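Local coordinates for AztD Protein (Citrobacter koseri, PDB 6N01) that acts as a periplasmic zinc chaperone that binds zinc and hands one zinc ion directly to the solute-binding protein AztC, at residues W36-A41 against A356-K361; K369-V374 against T383-V388. All coordinates share one frame; numbering follows the deposited sequence.

The chain closes a ring of eight four-stranded antiparallel sheets, the arrangement of a beta-propeller. Contact 1 lies between two neighbouring blades: strand 34-42, next to strand 392-401 in the sheet that joins the chain's two ends, meets the turn after strand 355-358. Contact 2 stays inside the blade that owns this turn, pairing its last two strands. The contact centres are about 12 Å apart, with contact 2 farther from the chain centre (about 22 Å, against 14 Å). Lys361 connects them: its CG packs 3.8 Å from Val374 CG1, and its NZ approaches Thr383 OG1 to 3.3 Å. Both contacts lie away from the annotated zinc sites.

Contact 1: W36-A41 against A356-K361; sequences WRLFIA and AVADNK
Asp359 OD1 receives a 2.9 Å hydrogen bond from a water whose oxygen in turn accepts from Trp36 NE1 at 3.1 Å. The water lies in the indole plane at the ring edge and bridges the two side chains, while over one face of Trp36 sits the start of a type II' turn, Ala358 to Lys361. Asp359 N stands 3.2 Å above the ring plane, over its centre, while Asp359 CB makes a CH-pi contact with the five-membered ring, 3.6 Å from its centroid. Ala358 CA does the same, less closely, for the six-membered ring. Asp359 chi1 of -157° swings CG away from the backbone N, and the carboxylate comes to lie nearly parallel to the indole, the planes 13° apart. At the benzo side Ala358 CB packs against Trp36 CE3 at 3.6 Å, and Leu38 CD2 touches Ala358 CB more loosely, at 4.4 Å. Two backbone bonds between Ala358 and Lys361, N to O in each direction, close the turn, and Arg309 bonds to Asp359 O and to the Asn360 side chain. Trp36 and Leu38 pair through their backbones with Ala53 and Ile51, while Ala358 also packs on Ala397 of strand 392-401 and on Tyr363 of strand 361-366, the next strand of its own sheet.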
loop_
_atom_site.group_PDB
_atom_site.type_symbol
_atom_site.label_atom_id
_atom_site.label_comp_id
_atom_site.label_asym_id
_atom_site.label_seq_id
_atom_site.Cartn_x
_atom_site.Cartn_y
_atom_site.Cartn_z
ATOM N N TRP A 36 12.206 -12.705 -8.492
ATOM C CA TRP A 36 11.480 -11.490 -8.151
ATOM C C TRP A 36 10.791 -10.989 -9.403
ATOM O O TRP A 36 11.332 -11.123 -10.502
ATOM C CB TRP A 36 12.408 -10.392 -7.618
ATOM C CG TRP A 36 13.000 -10.662 -6.270
ATOM C CD1 TRP A 36 14.096 -11.432 -5.982
ATOM C CD2 TRP A 36 12.527 -10.148 -5.020
ATOM N NE1 TRP A 36 14.334 -11.423 -4.628
ATOM C CE2 TRP A 36 13.394 -10.636 -4.015
ATOM C CE3 TRP A 36 11.460 -9.322 -4.654
ATOM C CZ2 TRP A 36 13.225 -10.327 -2.673
ATOM C CZ3 TRP A 36 11.290 -9.007 -3.316
ATOM C CH2 TRP A 36 12.187 -9.496 -2.337
ATOM N N ARG A 37 9.596 -10.415 -9.237
ATOM C CA ARG A 37 8.842 -9.895 -10.365
ATOM C C ARG A 37 8.206 -8.573 -10.005
ATOM O O ARG A 37 7.726 -8.376 -8.885
ATOM C CB ARG A 37 7.770 -10.839 -10.819
ATOM C CG ARG A 37 8.338 -12.112 -11.349
ATOM C CD ARG A 37 7.241 -13.125 -11.518
ATOM N NE ARG A 37 7.783 -14.366 -12.030
ATOM C CZ ARG A 37 7.058 -15.450 -12.262
ATOM N NH1 ARG A 37 5.751 -15.441 -12.026
ATOM N NH2 ARG A 37 7.636 -16.542 -12.730
ATOM N N LEU A 38 8.194 -7.704 -10.993
ATOM C CA LEU A 38 7.548 -6.412 -10.957
ATOM C C LEU A 38 6.202 -6.493 -11.672
ATOM O O LEU A 38 6.062 -7.209 -12.662
ATOM C CB LEU A 38 8.412 -5.355 -11.647
ATOM C CG LEU A 38 9.886 -5.293 -11.281
ATOM C CD1 LEU A 38 10.562 -4.219 -12.205
ATOM C CD2 LEU A 38 10.062 -5.022 -9.787
ATOM N N PHE A 39 5.219 -5.761 -11.146
ATOM C CA PHE A 39 3.881 -5.663 -11.710
ATOM C C PHE A 39 3.609 -4.175 -11.882
ATOM O O PHE A 39 3.669 -3.410 -10.911
ATOM C CB PHE A 39 2.849 -6.356 -10.805
ATOM C CG PHE A 39 3.108 -7.860 -10.639
ATOM C CD1 PHE A 39 4.089 -8.302 -9.776
ATOM C CD2 PHE A 39 2.405 -8.805 -11.368
ATOM C CE1 PHE A 39 4.377 -9.657 -9.623
ATOM C CE2 PHE A 39 2.695 -10.187 -11.213
ATOM C CZ PHE A 39 3.682 -10.593 -10.345
ATOM N N ILE A 40 3.346 -3.752 -13.106
ATOM C CA ILE A 40 3.335 -2.323 -13.443
ATOM C C ILE A 40 2.034 -1.993 -14.160
ATOM O O ILE A 40 1.712 -2.601 -15.187
ATOM C CB ILE A 40 4.546 -1.937 -14.309
ATOM C CG1 ILE A 40 5.825 -2.346 -13.606
ATOM C CG2 ILE A 40 4.604 -0.458 -14.569
ATOM C CD1 ILE A 40 6.542 -3.379 -14.386
ATOM N N ALA A 41 1.292 -1.037 -13.627
ATOM C CA ALA A 41 0.053 -0.604 -14.231
ATOM C C ALA A 41 0.284 0.669 -15.023
ATOM O O ALA A 41 0.946 1.598 -14.566
ATOM C CB ALA A 41 -1.033 -0.387 -13.165
ATOM N N ALA A 356 9.469 0.898 -6.119
ATOM C CA ALA A 356 9.306 -0.436 -5.551
ATOM C C ALA A 356 10.698 -0.989 -5.301
ATOM O O ALA A 356 11.693 -0.553 -5.895
ATOM C CB ALA A 356 8.513 -1.392 -6.441
ATOM N N VAL A 357 10.759 -1.913 -4.376
ATOM C CA VAL A 357 12.002 -2.534 -3.949
ATOM C C VAL A 357 11.873 -4.040 -4.156
ATOM O O VAL A 357 10.869 -4.647 -3.748
ATOM C CB VAL A 357 12.310 -2.185 -2.487
ATOM C CG1 VAL A 357 13.649 -2.820 -2.023
ATOM C CG2 VAL A 357 12.322 -0.687 -2.305
ATOM N N ALA A 358 12.884 -4.621 -4.791
ATOM C CA ALA A 358 12.997 -6.053 -5.044
ATOM C C ALA A 358 14.441 -6.488 -4.833
ATOM O O ALA A 358 15.351 -5.897 -5.422
ATOM C CB ALA A 358 12.564 -6.396 -6.473
ATOM N N ASP A 359 14.637 -7.515 -4.007
ATOM C CA ASP A 359 15.961 -8.070 -3.703
ATOM C C ASP A 359 16.889 -6.923 -3.269
ATOM O O ASP A 359 16.578 -6.232 -2.293
ATOM C CB ASP A 359 16.480 -8.834 -4.928
ATOM C CG ASP A 359 17.537 -9.896 -4.585
ATOM O OD1 ASP A 359 17.745 -10.202 -3.378
ATOM O OD2 ASP A 359 18.140 -10.448 -5.551
ATOM N N ASN A 360 17.992 -6.661 -3.979
ATOM C CA ASN A 360 18.929 -5.606 -3.587
ATOM C C ASN A 360 18.869 -4.406 -4.530
ATOM O O ASN A 360 19.840 -3.667 -4.643
ATOM C CB ASN A 360 20.355 -6.147 -3.518
ATOM C CG ASN A 360 20.469 -7.314 -2.530
ATOM O OD1 ASN A 360 19.783 -7.333 -1.495
ATOM N ND2 ASN A 360 21.309 -8.290 -2.850
ATOM N N LYS A 361 17.724 -4.205 -5.186
ATOM C CA LYS A 361 17.520 -3.180 -6.195
ATOM C C LYS A 361 16.270 -2.363 -5.914
ATOM O O LYS A 361 15.294 -2.856 -5.358
ATOM C CB LYS A 361 17.417 -3.770 -7.642
ATOM C CG LYS A 361 18.760 -3.896 -8.348
ATOM C CD LYS A 361 19.472 -5.177 -8.266
ATOM C CE LYS A 361 21.008 -4.930 -8.392
ATOM N NZ LYS A 361 21.345 -3.696 -9.254
HETATM O O HOH W 1 16.365 -12.656 -2.666
#

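Contact 2: K369-V374 against T383-V388; sequences KSKIIV and TSEISV
Ile372 and Ile386 face each other as a hydrogen-bonded pair in an antiparallel beta-hairpin, the outer edge of a propeller blade. Ile372 N bonds to Ile386 O at 2.7 Å, and Ile386 N returns the bond to Ile372 O. The face carrying Ile372, Val374 and Ile386 is tightly packed. Ile372 has CG1 anti to its carbonyl carbon (chi1 -48°), which brings Ile372 CG1 to 3.6 Å from Val388 CG2; farther along, Val374 CG2 meets Ile386 CD1 at 3.8 Å. Ile386 and Val388 also reach Ile51 of strand 47-52, in the next blade. On the other face Ile373 is buried, its CD1 resting against Glu385 CB, but the side formed by Lys371, Glu385 and Ser387 is looser and open to solvent. There the extended Lys371 chain crosses Glu385 obliquely, and NZ forms only a long salt bridge, 3.8 Å to OE2. Beyond the non-hydrogen-bonded pair Lys371 and Ser387, Val388 N bonds to Ser370 O, while Ser370 OG bonds to Gly390 O. At the hairpin's Thr383 end a classic beta bulge puts two residues opposite one: Val374 O accepts Thr383 N at 2.8 Å and Ser384 N at 3.2 Å, with a weak hydrogen bond from Thr383 OG1.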
loop_
_atom_site.group_PDB
_atom_site.type_symbol
_atom_site.label_atom_id
_atom_site.label_comp_id
_atom_site.label_asym_id
_atom_site.label_seq_id
_atom_site.Cartn_x
_atom_site.Cartn_y
_atom_site.Cartn_z
ATOM N N LYS A 369 8.761 8.858 -19.696
ATOM C CA LYS A 369 9.808 8.314 -20.555
ATOM C C LYS A 369 9.639 6.829 -20.853
ATOM O O LYS A 369 10.542 6.213 -21.418
ATOM C CB LYS A 369 11.179 8.603 -19.951
ATOM C CG LYS A 369 11.536 10.112 -19.973
ATOM C CD LYS A 369 12.971 10.345 -19.615
ATOM C CE LYS A 369 13.466 11.737 -20.064
ATOM N NZ LYS A 369 14.827 12.086 -19.505
ATOM N N SER A 370 8.489 6.244 -20.533
ATOM C CA SER A 370 8.203 4.851 -20.878
ATOM C C SER A 370 9.335 3.909 -20.429
ATOM O O SER A 370 9.833 3.079 -21.180
ATOM C CB SER A 370 7.910 4.723 -22.389
ATOM O OG SER A 370 6.801 5.544 -22.830
ATOM N N LYS A 371 9.759 4.037 -19.179
ATOM C CA LYS A 371 10.806 3.150 -18.677
ATOM C C LYS A 371 10.778 3.057 -17.154
ATOM O O LYS A 371 10.116 3.841 -16.472
ATOM C CB LYS A 371 12.181 3.619 -19.139
ATOM C CG LYS A 371 12.613 4.970 -18.609
ATOM C CD LYS A 371 13.915 5.375 -19.317
ATOM C CE LYS A 371 14.427 6.726 -18.869
ATOM N NZ LYS A 371 15.696 7.108 -19.589
ATOM N N ILE A 372 11.599 2.135 -16.647
ATOM C CA ILE A 372 11.841 1.911 -15.227
ATOM C C ILE A 372 13.322 2.134 -15.000
ATOM O O ILE A 372 14.148 1.533 -15.705
ATOM C CB ILE A 372 11.520 0.459 -14.794
ATOM C CG1 ILE A 372 10.165 -0.036 -15.285
ATOM C CG2 ILE A 372 11.652 0.337 -13.284
ATOM C CD1 ILE A 372 9.099 0.682 -14.767
ATOM N N ILE A 373 13.667 2.959 -14.023
ATOM C CA ILE A 373 15.063 3.112 -13.622
ATOM C C ILE A 373 15.361 2.146 -12.487
ATOM O O ILE A 373 14.568 2.020 -11.545
ATOM C CB ILE A 373 15.350 4.565 -13.209
ATOM C CG1 ILE A 373 14.851 5.503 -14.292
ATOM C CG2 ILE A 373 16.809 4.732 -12.890
ATOM C CD1 ILE A 373 15.374 5.168 -15.561
ATOM N N VAL A 374 16.527 1.498 -12.546
ATOM C CA VAL A 374 16.934 0.494 -11.576
ATOM C C VAL A 374 18.203 1.000 -10.886
ATOM O O VAL A 374 19.164 1.361 -11.571
ATOM C CB VAL A 374 17.179 -0.869 -12.261
ATOM C CG1 VAL A 374 17.356 -1.981 -11.267
ATOM C CG2 VAL A 374 16.025 -1.196 -13.247
ATOM N N THR A 383 21.899 1.550 -11.995
ATOM C CA THR A 383 22.603 0.456 -12.633
ATOM C C THR A 383 21.984 0.047 -13.957
ATOM O O THR A 383 22.681 -0.547 -14.784
ATOM C CB THR A 383 22.666 -0.748 -11.682
ATOM O OG1 THR A 383 21.356 -1.042 -11.182
ATOM C CG2 THR A 383 23.574 -0.435 -10.492
ATOM N N SER A 384 20.747 0.435 -14.229
ATOM C CA SER A 384 20.043 -0.167 -15.348
ATOM C C SER A 384 18.737 0.569 -15.591
ATOM O O SER A 384 18.258 1.338 -14.751
ATOM C CB SER A 384 19.791 -1.657 -15.102
ATOM O OG SER A 384 18.913 -2.136 -16.072
ATOM N N GLU A 385 18.196 0.375 -16.780
ATOM C CA GLU A 385 16.853 0.843 -17.100
ATOM C C GLU A 385 16.122 -0.254 -17.847
ATOM O O GLU A 385 16.744 -1.062 -18.530
ATOM C CB GLU A 385 16.850 2.116 -17.919
ATOM C CG GLU A 385 17.559 2.011 -19.232
ATOM C CD GLU A 385 17.453 3.307 -20.039
ATOM O OE1 GLU A 385 16.628 3.380 -20.980
ATOM O OE2 GLU A 385 18.182 4.266 -19.707
ATOM N N ILE A 386 14.806 -0.309 -17.662
ATOM C CA ILE A 386 13.938 -1.312 -18.279
ATOM C C ILE A 386 12.844 -0.593 -19.028
ATOM O O ILE A 386 12.140 0.238 -18.451
ATOM C CB ILE A 386 13.319 -2.273 -17.245
ATOM C CG1 ILE A 386 14.432 -2.992 -16.469
ATOM C CG2 ILE A 386 12.471 -3.301 -17.943
ATOM C CD1 ILE A 386 13.964 -3.653 -15.226
ATOM N N SER A 387 12.662 -0.938 -20.291
ATOM C CA SER A 387 11.659 -0.267 -21.102
ATOM C C SER A 387 10.260 -0.808 -20.838
ATOM O O SER A 387 10.064 -2.018 -20.719
ATOM C CB SER A 387 11.978 -0.444 -22.575
ATOM O OG SER A 387 11.368 0.611 -23.256
ATOM N N VAL A 388 9.275 0.082 -20.755
ATOM C CA VAL A 388 7.902 -0.384 -20.581
ATOM C C VAL A 388 7.020 0.510 -21.438
ATOM O O VAL A 388 6.947 1.716 -21.195
ATOM C CB VAL A 388 7.419 -0.347 -19.117
ATOM C CG1 VAL A 388 6.033 -0.941 -19.022
ATOM C CG2 VAL A 388 8.354 -1.099 -18.193
#